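Local coordinates for protein peptidoglycan D,D-transpeptidase FtsI (Yersinia pestis, PDB 6SYN) that probably cross-links peptidoglycan peptides during septal cell-wall synthesis as a class B penicillin-binding D,D-transpeptidase, and is a target of beta-lactam antibiotics, at residues P13-I19 against R107-R112; P32-V36 against R86-P90; V281-I286 against S353-A358; S272-P278 against R291-V297; N200-T206 against V476-A482. All coordinates share one frame; numbering follows the deposited sequence.

Interaction 1. Residues P13-I19 against R107-R112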
# COMPACT_ATOMS: atom_id res chain seq x y z
N PRO A 13 1.41 -24.38 -20.43
CA PRO A 13 0.82 -23.08 -20.06
C PRO A 13 0.27 -22.31 -21.27
O PRO A 13 1.05 -21.91 -22.12
CB PRO A 13 1.98 -22.30 -19.41
CG PRO A 13 3.08 -23.33 -19.20
CD PRO A 13 2.87 -24.36 -20.29
N THR A 14 -1.06 -22.11 -21.30
CA THR A 14 -1.83 -21.54 -22.45
C THR A 14 -2.13 -20.06 -22.21
O THR A 14 -2.09 -19.63 -21.04
CB THR A 14 -3.14 -22.31 -22.68
OG1 THR A 14 -4.03 -21.96 -21.62
CG2 THR A 14 -2.96 -23.82 -22.72
N ALA A 15 -2.44 -19.32 -23.27
CA ALA A 15 -2.66 -17.85 -23.27
C ALA A 15 -3.84 -17.49 -22.35
O ALA A 15 -4.82 -18.26 -22.30
CB ALA A 15 -2.89 -17.36 -24.68
N ARG A 16 -3.72 -16.36 -21.65
CA ARG A 16 -4.72 -15.79 -20.71
C ARG A 16 -5.18 -14.44 -21.25
O ARG A 16 -4.45 -13.85 -22.07
CB ARG A 16 -4.11 -15.61 -19.31
CG ARG A 16 -3.62 -16.90 -18.65
CD ARG A 16 -2.65 -16.64 -17.51
NE ARG A 16 -3.23 -15.83 -16.44
CZ ARG A 16 -4.04 -16.29 -15.49
NH1 ARG A 16 -4.40 -17.56 -15.45
NH2 ARG A 16 -4.51 -15.46 -14.56
N GLY A 17 -6.34 -13.95 -20.80
CA GLY A 17 -6.82 -12.58 -21.08
C GLY A 17 -5.78 -11.54 -20.69
O GLY A 17 -4.93 -11.86 -19.86
N MET A 18 -5.85 -10.34 -21.26
CA MET A 18 -4.83 -9.29 -21.06
C MET A 18 -5.28 -8.33 -19.95
O MET A 18 -6.42 -7.80 -20.03
CB MET A 18 -4.60 -8.50 -22.35
CG MET A 18 -3.32 -7.72 -22.34
SD MET A 18 -3.29 -6.47 -23.63
CE MET A 18 -4.23 -5.17 -22.84
N ILE A 19 -4.41 -8.09 -18.96
CA ILE A 19 -4.62 -7.09 -17.88
C ILE A 19 -3.97 -5.77 -18.31
O ILE A 19 -2.75 -5.77 -18.58
CB ILE A 19 -4.07 -7.56 -16.52
CG1 ILE A 19 -4.45 -9.01 -16.21
CG2 ILE A 19 -4.52 -6.60 -15.43
CD1 ILE A 19 -3.87 -9.55 -14.93
N ARG A 107 10.10 -26.51 -25.25
CA ARG A 107 8.67 -26.52 -25.65
C ARG A 107 8.20 -25.09 -25.94
O ARG A 107 8.66 -24.16 -25.24
CB ARG A 107 7.79 -27.23 -24.61
CG ARG A 107 7.60 -26.49 -23.29
CD ARG A 107 6.32 -26.92 -22.58
NE ARG A 107 6.01 -26.07 -21.43
CZ ARG A 107 5.83 -26.48 -20.18
NH1 ARG A 107 5.91 -27.76 -19.86
NH2 ARG A 107 5.56 -25.60 -19.22
N GLN A 108 7.35 -24.93 -26.95
CA GLN A 108 6.61 -23.68 -27.26
C GLN A 108 5.48 -23.55 -26.22
O GLN A 108 4.77 -24.55 -26.00
CB GLN A 108 6.07 -23.71 -28.69
CG GLN A 108 7.18 -23.84 -29.72
CD GLN A 108 6.70 -23.82 -31.15
OE1 GLN A 108 5.75 -23.13 -31.50
NE2 GLN A 108 7.38 -24.57 -32.00
N GLU A 109 5.37 -22.38 -25.58
CA GLU A 109 4.30 -22.07 -24.61
C GLU A 109 3.98 -20.57 -24.69
O GLU A 109 4.63 -19.87 -25.49
CB GLU A 109 4.69 -22.48 -23.18
CG GLU A 109 5.96 -21.80 -22.67
CD GLU A 109 6.35 -22.16 -21.25
OE1 GLU A 109 6.85 -23.28 -21.04
OE2 GLU A 109 6.13 -21.33 -20.35
N SER A 110 3.01 -20.13 -23.89
CA SER A 110 2.66 -18.71 -23.69
C SER A 110 3.31 -18.26 -22.38
O SER A 110 3.09 -18.93 -21.35
CB SER A 110 1.16 -18.51 -23.70
OG SER A 110 0.79 -17.34 -22.98
N ARG A 111 4.15 -17.23 -22.44
CA ARG A 111 4.82 -16.65 -21.24
C ARG A 111 3.93 -15.53 -20.72
O ARG A 111 3.67 -14.58 -21.48
CB ARG A 111 6.21 -16.14 -21.59
CG ARG A 111 6.97 -15.58 -20.40
CD ARG A 111 8.34 -15.06 -20.78
NE ARG A 111 8.98 -14.43 -19.63
CZ ARG A 111 10.20 -13.91 -19.63
NH1 ARG A 111 10.94 -13.92 -20.73
NH2 ARG A 111 10.68 -13.38 -18.52
N ARG A 112 3.46 -15.64 -19.48
CA ARG A 112 2.77 -14.52 -18.79
C ARG A 112 3.84 -13.47 -18.50
O ARG A 112 4.63 -13.68 -17.56
CB ARG A 112 2.03 -15.04 -17.55
CG ARG A 112 0.85 -14.19 -17.13
CD ARG A 112 0.01 -13.69 -18.29
NE ARG A 112 -1.20 -13.05 -17.82
CZ ARG A 112 -2.17 -12.58 -18.60
NH1 ARG A 112 -3.22 -12.01 -18.04
NH2 ARG A 112 -2.09 -12.68 -19.92
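Arg112 extends from strand 104-113 and turns the end of its guanidinium to Gly17 O, which lies near the plane of the group. Both NH1 and NH2 donate to that oxygen; the NH1 bond is the better directed, and the NH2 bond, 3.0 Å from Arg112 NH2 to Gly17 O, is weak. A first torsion that sets CG anti to the backbone N (chi1 -154°) and a bend at chi2 bring the long chain over to this carbonyl. Arg16 CB sits over one face of the group, near its rim, 3.6 Å from Arg112 NH2. The two guanidinium planes stand nearly perpendicular, 81° apart, with Arg112 NE at the edge of the Arg16 group. At the other end, Ser110 N gives Pro13 O an almost straight bond of 3.2 Å. Pro13 offers a compact apolar ring, whose CD faces Arg107 NH2 and whose CG lies 3.8 Å from Glu109 OE2. Those two charged residues are joined by a salt bridge, Arg107 NE to Glu109 OE1 at 2.9 Å. The irregular segment leading into strand 19-20 is thus laid along strand 104-113 in the N-terminal dimerisation-domain region. Farther out, Ser30 OG bonds Ser110 OG. Arg16 NE and Arg112 NE approach to 3.7 Å; Glu138, paired with both arginines, and Asp142, paired with Arg16, probably offset their repulsion, while Arg112 ties the segment to the strand through Gly17 O.

Interaction 2. Residues P32-V36 against R86-P90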
# COMPACT_ATOMS: atom_id res chain seq x y z
N PRO A 32 3.80 -15.76 -27.05
CA PRO A 32 4.25 -17.07 -27.51
C PRO A 32 5.78 -17.14 -27.57
O PRO A 32 6.38 -16.25 -28.16
CB PRO A 32 3.62 -17.19 -28.91
CG PRO A 32 3.52 -15.76 -29.39
CD PRO A 32 3.24 -14.94 -28.14
N VAL A 33 6.37 -18.16 -26.94
CA VAL A 33 7.85 -18.32 -26.79
C VAL A 33 8.23 -19.79 -26.96
O VAL A 33 7.32 -20.65 -26.93
CB VAL A 33 8.33 -17.79 -25.42
CG1 VAL A 33 8.05 -16.30 -25.26
CG2 VAL A 33 7.72 -18.57 -24.26
N ASN A 34 9.52 -20.05 -27.15
CA ASN A 34 10.18 -21.35 -26.85
C ASN A 34 10.87 -21.20 -25.49
O ASN A 34 11.61 -20.20 -25.32
CB ASN A 34 11.17 -21.77 -27.95
CG ASN A 34 10.70 -21.44 -29.35
OD1 ASN A 34 11.50 -21.03 -30.19
ND2 ASN A 34 9.41 -21.61 -29.62
N ALA A 35 10.61 -22.11 -24.56
CA ALA A 35 11.13 -22.09 -23.17
C ALA A 35 11.99 -23.33 -22.93
O ALA A 35 11.76 -24.36 -23.60
CB ALA A 35 9.98 -22.02 -22.19
N VAL A 36 12.95 -23.23 -22.01
CA VAL A 36 13.87 -24.33 -21.63
C VAL A 36 13.57 -24.72 -20.19
O VAL A 36 13.67 -23.86 -19.30
CB VAL A 36 15.35 -23.96 -21.83
CG1 VAL A 36 16.28 -25.07 -21.37
CG2 VAL A 36 15.64 -23.59 -23.28
N ARG A 86 12.62 -18.91 -19.49
CA ARG A 86 11.21 -18.71 -19.92
C ARG A 86 11.18 -18.47 -21.43
O ARG A 86 10.16 -18.79 -22.06
CB ARG A 86 10.59 -17.54 -19.14
CG ARG A 86 10.45 -17.81 -17.65
CD ARG A 86 9.39 -16.94 -16.99
NE ARG A 86 9.56 -16.91 -15.54
CZ ARG A 86 8.91 -17.67 -14.66
NH1 ARG A 86 9.17 -17.54 -13.36
NH2 ARG A 86 8.01 -18.56 -15.05
N GLN A 87 12.29 -17.97 -21.98
CA GLN A 87 12.38 -17.38 -23.34
C GLN A 87 13.79 -17.62 -23.89
O GLN A 87 14.77 -17.33 -23.18
CB GLN A 87 12.11 -15.87 -23.25
CG GLN A 87 11.33 -15.30 -24.42
CD GLN A 87 10.97 -13.86 -24.18
OE1 GLN A 87 9.88 -13.54 -23.70
NE2 GLN A 87 11.89 -12.96 -24.49
N VAL A 88 13.89 -18.14 -25.12
CA VAL A 88 15.17 -18.24 -25.86
C VAL A 88 14.85 -18.27 -27.37
O VAL A 88 13.83 -18.88 -27.74
CB VAL A 88 15.99 -19.46 -25.39
CG1 VAL A 88 15.90 -20.65 -26.33
CG2 VAL A 88 17.44 -19.07 -25.14
N ASN A 89 15.69 -17.61 -28.18
CA ASN A 89 15.53 -17.47 -29.65
C ASN A 89 15.74 -18.85 -30.29
O ASN A 89 16.44 -19.69 -29.73
CB ASN A 89 16.45 -16.38 -30.23
CG ASN A 89 17.93 -16.67 -30.11
OD1 ASN A 89 18.34 -17.75 -29.71
ND2 ASN A 89 18.75 -15.70 -30.47
N PRO A 90 15.09 -19.14 -31.44
CA PRO A 90 15.33 -20.38 -32.19
C PRO A 90 16.79 -20.87 -32.23
O PRO A 90 16.99 -22.04 -31.99
CB PRO A 90 14.86 -19.97 -33.59
CG PRO A 90 13.67 -19.07 -33.32
CD PRO A 90 14.03 -18.32 -32.05
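Val88 N donates to Asn34 O at 3.1 Å, meeting it nearly along the C=O axis although the N-H is bent away from the line (138°). The same oxygen receives a CA-H contact from Gln87, 3.5 Å from Gln87 CA to Asn34 O, so one carbonyl faces two successive residues. On one side of this bond, Val33 lies athwart Gln87 and turns CG1 onto its aliphatic part, 3.5 Å from Gln87 CG. CG2 of Val33 and CB of Ala35 both rest near Arg86 O; small and branched apolar groups fit close to a backbone that turns a corner here. On the other side, Val36 CG2 meets Val88 CG1 at 4.2 Å, while Asn34 OD1 lies loosely by the Pro90 ring. The contact therefore lies in the N-terminal domain where strand 82-88 swings across strand 26-38, whose Val33 and Ala35 bond to Glu109 and Arg107 of strand 104-113; just beyond, Asn89 caps helix 90-97 through Ile92 N.

Interaction 3. Residues V281-I286 against S353-A358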
# COMPACT_ATOMS: atom_id res chain seq x y z
N VAL A 281 -4.63 10.48 33.48
CA VAL A 281 -5.80 9.66 33.06
C VAL A 281 -5.54 8.24 33.61
O VAL A 281 -4.62 7.57 33.11
CB VAL A 281 -5.95 9.70 31.53
CG1 VAL A 281 -7.06 8.80 31.01
CG2 VAL A 281 -6.15 11.13 31.04
N ASN A 282 -6.26 7.86 34.68
CA ASN A 282 -6.12 6.56 35.39
C ASN A 282 -4.69 6.38 35.92
O ASN A 282 -4.24 5.21 36.02
CB ASN A 282 -6.44 5.36 34.49
CG ASN A 282 -7.87 5.29 33.98
OD1 ASN A 282 -8.14 4.63 32.98
ND2 ASN A 282 -8.80 5.94 34.67
N GLY A 283 -3.99 7.48 36.24
CA GLY A 283 -2.62 7.45 36.80
C GLY A 283 -1.54 7.30 35.74
O GLY A 283 -0.36 7.16 36.14
N HIS A 284 -1.90 7.31 34.45
CA HIS A 284 -0.98 7.41 33.29
C HIS A 284 -0.92 8.87 32.81
O HIS A 284 -1.99 9.50 32.70
CB HIS A 284 -1.42 6.47 32.15
CG HIS A 284 -1.41 5.01 32.49
ND1 HIS A 284 -2.58 4.26 32.51
CD2 HIS A 284 -0.41 4.17 32.80
CE1 HIS A 284 -2.29 3.02 32.83
NE2 HIS A 284 -0.96 2.94 33.02
N GLN A 285 0.29 9.39 32.55
CA GLN A 285 0.50 10.79 32.10
C GLN A 285 0.27 10.88 30.58
O GLN A 285 1.00 10.20 29.84
CB GLN A 285 1.92 11.28 32.44
CG GLN A 285 2.05 12.80 32.43
CD GLN A 285 3.46 13.30 32.65
OE1 GLN A 285 3.67 14.48 32.94
NE2 GLN A 285 4.44 12.42 32.51
N ILE A 286 -0.70 11.68 30.14
CA ILE A 286 -0.81 12.15 28.73
C ILE A 286 0.02 13.44 28.64
O ILE A 286 -0.40 14.43 29.26
CB ILE A 286 -2.26 12.39 28.28
CG1 ILE A 286 -3.25 11.33 28.77
CG2 ILE A 286 -2.32 12.55 26.76
CD1 ILE A 286 -3.04 9.97 28.17
N SER A 353 -12.15 1.87 29.64
CA SER A 353 -11.41 2.67 30.65
C SER A 353 -11.11 4.05 30.05
O SER A 353 -11.15 4.18 28.81
CB SER A 353 -10.15 1.98 31.11
OG SER A 353 -9.25 1.77 30.03
N ASP A 354 -10.83 5.03 30.90
CA ASP A 354 -10.59 6.44 30.52
C ASP A 354 -9.28 6.55 29.72
O ASP A 354 -9.24 7.37 28.78
CB ASP A 354 -10.63 7.32 31.77
CG ASP A 354 -12.03 7.46 32.35
OD1 ASP A 354 -12.90 6.62 32.03
OD2 ASP A 354 -12.24 8.42 33.12
N ILE A 355 -8.27 5.75 30.06
CA ILE A 355 -6.96 5.68 29.33
C ILE A 355 -7.18 5.04 27.95
O ILE A 355 -6.49 5.45 27.00
CB ILE A 355 -5.86 4.96 30.14
CG1 ILE A 355 -4.51 4.94 29.41
CG2 ILE A 355 -6.29 3.54 30.53
CD1 ILE A 355 -4.02 6.29 28.93
N GLU A 356 -8.10 4.07 27.84
CA GLU A 356 -8.40 3.39 26.55
C GLU A 356 -9.04 4.41 25.60
O GLU A 356 -8.53 4.55 24.47
CB GLU A 356 -9.26 2.15 26.79
CG GLU A 356 -8.43 0.95 27.21
CD GLU A 356 -9.19 -0.22 27.81
OE1 GLU A 356 -10.42 -0.09 28.04
OE2 GLU A 356 -8.56 -1.27 28.04
N ARG A 357 -10.06 5.13 26.08
CA ARG A 357 -10.74 6.25 25.36
C ARG A 357 -9.71 7.26 24.85
O ARG A 357 -9.78 7.62 23.66
CB ARG A 357 -11.76 6.91 26.29
CG ARG A 357 -12.96 6.03 26.59
CD ARG A 357 -13.71 6.44 27.84
NE ARG A 357 -14.49 7.64 27.62
CZ ARG A 357 -15.17 8.28 28.56
NH1 ARG A 357 -15.17 7.84 29.81
NH2 ARG A 357 -15.85 9.37 28.25
N ALA A 358 -8.78 7.69 25.71
CA ALA A 358 -7.69 8.63 25.38
C ALA A 358 -6.81 8.06 24.25
O ALA A 358 -6.66 8.72 23.22
CB ALA A 358 -6.86 8.94 26.61
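Ile355 is the centre of the contact, met by Asn282, His284, Ile286 and Val281. Asn282 comes obliquely to its backbone end: Asn282 OD1 accepts from Ile355 N at 3.1 Å and also lies 3.3 Å from Ile355 CG2. The donor stands above the carbonyl plane, 55° out of it, and so is not aimed at a lone pair. His284 lies crosswise to the isoleucine, with His284 ND1 3.7 Å from Ile355 CG1. Because CG1 of Ile355 points directly away from its own amide nitrogen (chi1 -178°), its CD1 reaches past the histidine to the end of Ile286, CD1 to CD1 being 3.9 Å. Asn282 and Gly283 occupy the corner of a type I' turn that closes the hairpin of strands 279-281 and 284-286; both have positive phi, which asparagine and glycine tolerate well. The hairpin tip thereby faces the first turn of helix 354-360, where amide hydrogens lack helical acceptors. Ser353 and Glu356 cap that end as a capping box, with Ser353 N donating to Glu356 OE1 at 3.1 Å, and Asn282 serves the amide of Ile355 from the hairpin. Beside this polar tip, Val281 places CG1 against the helix backbone, 3.4 Å from Ile355 N, and 4.4 Å from Ala358 CB. The small Ala358 also admits Ile286 CD1 at 4.3 Å, and Ile286 continues onto Val307 and Ser310 of helix 306-314.

Interaction 4. Residues S272-P278 against R291-V297; sequences SVLNTLP and RYAELSV
Ser272 O takes a weak bond from Val297 N and a CA-H contact from Ser296, while the hydroxyl of Ser272 turns back to Lys269 N. Val273 follows on the exposed side of the ribbon, lying alongside Glu294 and pointing the same way, with Val273 CG1 3.7 Å from Glu294 CB. Leu274 forms the reciprocal pair of an antiparallel bridge with Leu295: Leu274 N to Leu295 O is 3.0 Å and Leu295 N to Leu274 O 2.9 Å. Asn275 pairs with Glu294 and bends its own OD1 round to Leu277 N, 3.1 Å away, in an Asx turn that ends the strand. Thr276 carries the polar side of the turn. Its N donates to Ala293 O, and OG1, tucked over the main chain (chi1 43°), donates to Tyr292 O at 2.7 Å from well above the carbonyl plane. The methyl branch of the same residue packs on Leu295, Thr276 CG2 to Leu295 CB 3.6 Å, so one threonine serves both a carbonyl and an apolar neighbour. Leu277 sets CD2 over the centre of one face of the Arg291 guanidinium, 3.8 Å from Arg291 CZ, and Pro278 CD lies obliquely beside it. This two-stranded ribbon leads straight into helix 297-303, where Ser296 OG caps Gly299 N, and Lys311 NZ of helix 306-314 bonds Asn275 O.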
# COMPACT_ATOMS: atom_id res chain seq x y z
N SER A 272 -12.10 27.47 19.36
CA SER A 272 -11.93 27.06 20.78
C SER A 272 -10.45 26.83 21.12
O SER A 272 -9.68 26.50 20.20
CB SER A 272 -12.73 25.82 21.10
OG SER A 272 -14.12 26.04 20.93
N VAL A 273 -10.09 26.97 22.40
CA VAL A 273 -8.70 26.88 22.92
C VAL A 273 -8.70 26.00 24.18
O VAL A 273 -9.35 26.40 25.18
CB VAL A 273 -8.11 28.27 23.23
CG1 VAL A 273 -6.68 28.17 23.77
CG2 VAL A 273 -8.15 29.20 22.03
N LEU A 274 -7.96 24.89 24.15
CA LEU A 274 -7.87 23.86 25.23
C LEU A 274 -6.51 23.97 25.93
O LEU A 274 -5.49 24.19 25.24
CB LEU A 274 -8.06 22.47 24.62
CG LEU A 274 -9.51 21.97 24.56
CD1 LEU A 274 -10.37 22.91 23.74
CD2 LEU A 274 -9.58 20.56 23.99
N ASN A 275 -6.51 23.81 27.26
CA ASN A 275 -5.29 23.59 28.08
C ASN A 275 -4.64 22.28 27.61
O ASN A 275 -5.32 21.24 27.68
CB ASN A 275 -5.64 23.56 29.58
CG ASN A 275 -4.43 23.33 30.47
OD1 ASN A 275 -3.78 22.29 30.40
ND2 ASN A 275 -4.14 24.30 31.32
N THR A 276 -3.39 22.34 27.13
CA THR A 276 -2.67 21.19 26.52
C THR A 276 -1.47 20.80 27.40
O THR A 276 -0.58 20.09 26.89
CB THR A 276 -2.30 21.50 25.07
OG1 THR A 276 -1.82 22.84 25.01
CG2 THR A 276 -3.47 21.32 24.12
N LEU A 277 -1.48 21.20 28.67
CA LEU A 277 -0.43 20.84 29.66
C LEU A 277 -0.54 19.36 30.01
O LEU A 277 -1.61 18.77 29.87
CB LEU A 277 -0.58 21.72 30.91
CG LEU A 277 -0.26 23.20 30.70
CD1 LEU A 277 -0.77 24.04 31.86
CD2 LEU A 277 1.23 23.41 30.50
N PRO A 278 0.55 18.71 30.48
CA PRO A 278 0.50 17.31 30.89
C PRO A 278 -0.53 17.12 32.01
O PRO A 278 -0.60 17.98 32.87
CB PRO A 278 1.91 17.02 31.42
CG PRO A 278 2.77 18.07 30.75
CD PRO A 278 1.89 19.30 30.65
N ARG A 291 5.76 20.82 23.61
CA ARG A 291 5.19 21.36 24.88
C ARG A 291 4.51 22.70 24.57
O ARG A 291 5.20 23.63 24.09
CB ARG A 291 6.30 21.40 25.94
CG ARG A 291 6.18 22.49 26.99
CD ARG A 291 5.32 22.10 28.18
NE ARG A 291 5.20 23.21 29.11
CZ ARG A 291 5.05 23.10 30.43
NH1 ARG A 291 4.95 24.20 31.16
NH2 ARG A 291 5.00 21.91 31.01
N TYR A 292 3.20 22.78 24.80
CA TYR A 292 2.36 24.00 24.60
C TYR A 292 1.34 24.08 25.73
O TYR A 292 0.67 23.07 26.04
CB TYR A 292 1.68 23.97 23.23
CG TYR A 292 2.52 24.49 22.09
CD1 TYR A 292 2.54 25.84 21.78
CD2 TYR A 292 3.28 23.63 21.30
CE1 TYR A 292 3.30 26.33 20.73
CE2 TYR A 292 4.04 24.11 20.24
CZ TYR A 292 4.05 25.46 19.95
OH TYR A 292 4.79 25.95 18.92
N ALA A 293 1.22 25.26 26.34
CA ALA A 293 0.36 25.55 27.52
C ALA A 293 -1.10 25.46 27.09
O ALA A 293 -1.88 24.77 27.77
CB ALA A 293 0.71 26.90 28.09
N GLU A 294 -1.44 26.16 26.00
CA GLU A 294 -2.79 26.22 25.38
C GLU A 294 -2.65 25.74 23.94
O GLU A 294 -1.50 25.63 23.47
CB GLU A 294 -3.36 27.64 25.39
CG GLU A 294 -2.87 28.53 26.52
CD GLU A 294 -1.50 29.17 26.33
OE1 GLU A 294 -1.01 29.20 25.18
OE2 GLU A 294 -0.93 29.65 27.34
N LEU A 295 -3.76 25.50 23.25
CA LEU A 295 -3.76 25.20 21.79
C LEU A 295 -5.20 25.29 21.26
O LEU A 295 -6.07 24.63 21.85
CB LEU A 295 -3.16 23.80 21.58
CG LEU A 295 -2.15 23.61 20.45
CD1 LEU A 295 -1.22 24.81 20.28
CD2 LEU A 295 -1.33 22.35 20.68
N SER A 296 -5.44 26.08 20.21
CA SER A 296 -6.72 26.10 19.45
C SER A 296 -6.97 24.71 18.86
O SER A 296 -6.03 23.88 18.88
CB SER A 296 -6.73 27.16 18.37
OG SER A 296 -5.90 26.78 17.28
N VAL A 297 -8.19 24.47 18.37
CA VAL A 297 -8.60 23.18 17.73
C VAL A 297 -7.74 22.97 16.47
O VAL A 297 -7.26 21.83 16.27
CB VAL A 297 -10.11 23.15 17.42
CG1 VAL A 297 -10.51 21.94 16.59
CG2 VAL A 297 -10.94 23.20 18.69

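Interaction 5. Residues N200-T206 against V476-A482; sequences NKAESGT and VINDPQA
The carboxylate of Glu203 and the amide of Asn478 meet obliquely, their planes 61° apart, with Glu203 CD 3.5 Å from Asn478 ND2. The Asn478 side chain, swung to the carbonyl side (chi1 159°), brings ND2 within a weak bond of Ser204 OG at 3.4 Å; its OD1 is taken by Lys445. A second amide, that of Gln481, donates NE2 to Asp479 OD1 at 2.8 Å, meeting the carboxylate on its syn side, though tilted out of its plane. From Asn478 the backbone ladder runs back along the strands: Asn478 N to Ser204 O (2.8 Å), and Thr206 and Val476 bonded both ways. Glu203 N, weakly, and Ser204 N both face Asn478 O, forming a classic beta bulge. Gly205 leaves room for Ile477 opposite, and Ala202 CB packs on Ile477 CG2. Lys201, with the positive phi of a Schellman motif, ends the preceding helix, and Asn200 O accepts from Gln481 N. One water joins Asn200 OD1 to Ala482 N. Strands 204-211 and 471-478 are thus paired in the central transpeptidase sheet from distant parts of the chain. Glu203 OE1 and Asp479 OD2, 4.2 Å apart, would repel; the salt bridge of Asp479 to Arg455 and the long, weak pairing of Glu203 with Arg242 probably moderate this.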
# COMPACT_ATOMS: atom_id res chain seq x y z
N ASN A 200 15.93 5.12 4.28
CA ASN A 200 15.56 5.08 5.72
C ASN A 200 15.77 3.68 6.30
O ASN A 200 15.40 3.48 7.48
CB ASN A 200 14.12 5.54 5.93
CG ASN A 200 13.95 7.03 5.70
OD1 ASN A 200 14.34 7.83 6.54
ND2 ASN A 200 13.36 7.40 4.57
N LYS A 201 16.33 2.76 5.51
CA LYS A 201 16.66 1.37 5.93
C LYS A 201 15.45 0.80 6.69
O LYS A 201 15.63 0.26 7.80
CB LYS A 201 17.95 1.36 6.76
CG LYS A 201 19.13 2.02 6.06
CD LYS A 201 20.48 1.69 6.67
CE LYS A 201 20.53 1.90 8.17
NZ LYS A 201 21.92 2.06 8.65
N ALA A 202 14.27 0.96 6.09
CA ALA A 202 12.96 0.56 6.64
C ALA A 202 12.72 -0.92 6.37
O ALA A 202 13.25 -1.43 5.37
CB ALA A 202 11.87 1.42 6.04
N GLU A 203 11.96 -1.58 7.24
CA GLU A 203 11.50 -2.98 7.05
C GLU A 203 10.65 -3.05 5.78
O GLU A 203 10.85 -3.99 4.99
CB GLU A 203 10.69 -3.45 8.27
CG GLU A 203 10.39 -4.94 8.25
CD GLU A 203 9.52 -5.41 9.40
OE1 GLU A 203 9.65 -4.86 10.51
OE2 GLU A 203 8.71 -6.34 9.19
N SER A 204 9.75 -2.08 5.60
CA SER A 204 8.86 -1.98 4.43
C SER A 204 8.25 -0.58 4.36
O SER A 204 8.48 0.24 5.27
CB SER A 204 7.79 -3.06 4.45
OG SER A 204 6.61 -2.63 5.11
N GLY A 205 7.53 -0.32 3.28
CA GLY A 205 6.66 0.85 3.12
C GLY A 205 5.48 0.47 2.26
O GLY A 205 5.55 -0.59 1.60
N THR A 206 4.41 1.26 2.29
CA THR A 206 3.30 1.16 1.31
C THR A 206 2.71 2.55 1.12
O THR A 206 2.67 3.34 2.09
CB THR A 206 2.31 0.04 1.69
OG1 THR A 206 0.98 0.47 1.40
CG2 THR A 206 2.39 -0.39 3.14
N VAL A 476 2.95 5.12 4.55
CA VAL A 476 3.46 4.56 5.84
C VAL A 476 4.82 3.91 5.56
O VAL A 476 4.89 3.04 4.68
CB VAL A 476 2.46 3.57 6.48
CG1 VAL A 476 2.11 2.40 5.57
CG2 VAL A 476 2.95 3.05 7.82
N ILE A 477 5.87 4.36 6.26
CA ILE A 477 7.20 3.68 6.31
C ILE A 477 7.25 2.88 7.61
O ILE A 477 7.16 3.49 8.69
CB ILE A 477 8.39 4.68 6.23
CG1 ILE A 477 8.29 5.63 5.04
CG2 ILE A 477 9.71 3.92 6.25
CD1 ILE A 477 8.41 4.97 3.69
N ASN A 478 7.38 1.56 7.48
CA ASN A 478 7.38 0.62 8.63
C ASN A 478 8.83 0.39 9.06
O ASN A 478 9.61 -0.17 8.26
CB ASN A 478 6.57 -0.63 8.27
CG ASN A 478 6.91 -1.83 9.13
OD1 ASN A 478 6.85 -1.77 10.35
ND2 ASN A 478 7.24 -2.94 8.48
N ASP A 479 9.17 0.90 10.26
CA ASP A 479 10.43 0.69 11.03
C ASP A 479 11.64 1.34 10.35
O ASP A 479 12.64 0.66 10.09
CB ASP A 479 10.67 -0.79 11.33
CG ASP A 479 11.68 -1.02 12.44
OD1 ASP A 479 12.05 -0.05 13.12
OD2 ASP A 479 12.10 -2.17 12.62
N PRO A 480 11.62 2.67 10.12
CA PRO A 480 12.80 3.40 9.66
C PRO A 480 13.93 3.34 10.71
O PRO A 480 13.66 3.68 11.85
CB PRO A 480 12.32 4.84 9.44
CG PRO A 480 11.04 4.95 10.25
CD PRO A 480 10.46 3.56 10.30
N GLN A 481 15.13 2.92 10.30
CA GLN A 481 16.28 2.61 11.20
C GLN A 481 17.54 3.40 10.81
O GLN A 481 18.63 2.94 11.16
CB GLN A 481 16.57 1.11 11.17
CG GLN A 481 15.65 0.27 12.05
CD GLN A 481 15.66 0.68 13.50
OE1 GLN A 481 16.59 1.34 13.98
NE2 GLN A 481 14.63 0.28 14.22
N ALA A 482 17.40 4.56 10.15
CA ALA A 482 18.55 5.34 9.63
C ALA A 482 18.72 6.68 10.37
O ALA A 482 19.59 7.46 9.95
CB ALA A 482 18.43 5.53 8.14
O HOH W 1 15.63 6.65 8.95

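Overall arrangement
Interactions 1 and 2 sit together in the N-terminal sheet, centres about 12 Å apart, and share strand 104-113's pairing with strand 26-38 through Val33 N to Glu109 O. Interactions 3 and 4 form the far end of the molecule, with centres about 18 Å apart and Gln285 touching Pro278; interaction 1 lies about 59 Å from interaction 3, centre to centre. Interaction 5 lies in the central sheet, about 30 Å from interaction 3 between centres. The side chains of Ile286, Tyr292 and Pro480 stand about 8, 10 and 10 Å from the bound ring-opened penicillin, so interactions 3, 4 and 5 each bring one side chain to the outskirts of the pocket that holds Ser252, Ser304 and Asn306.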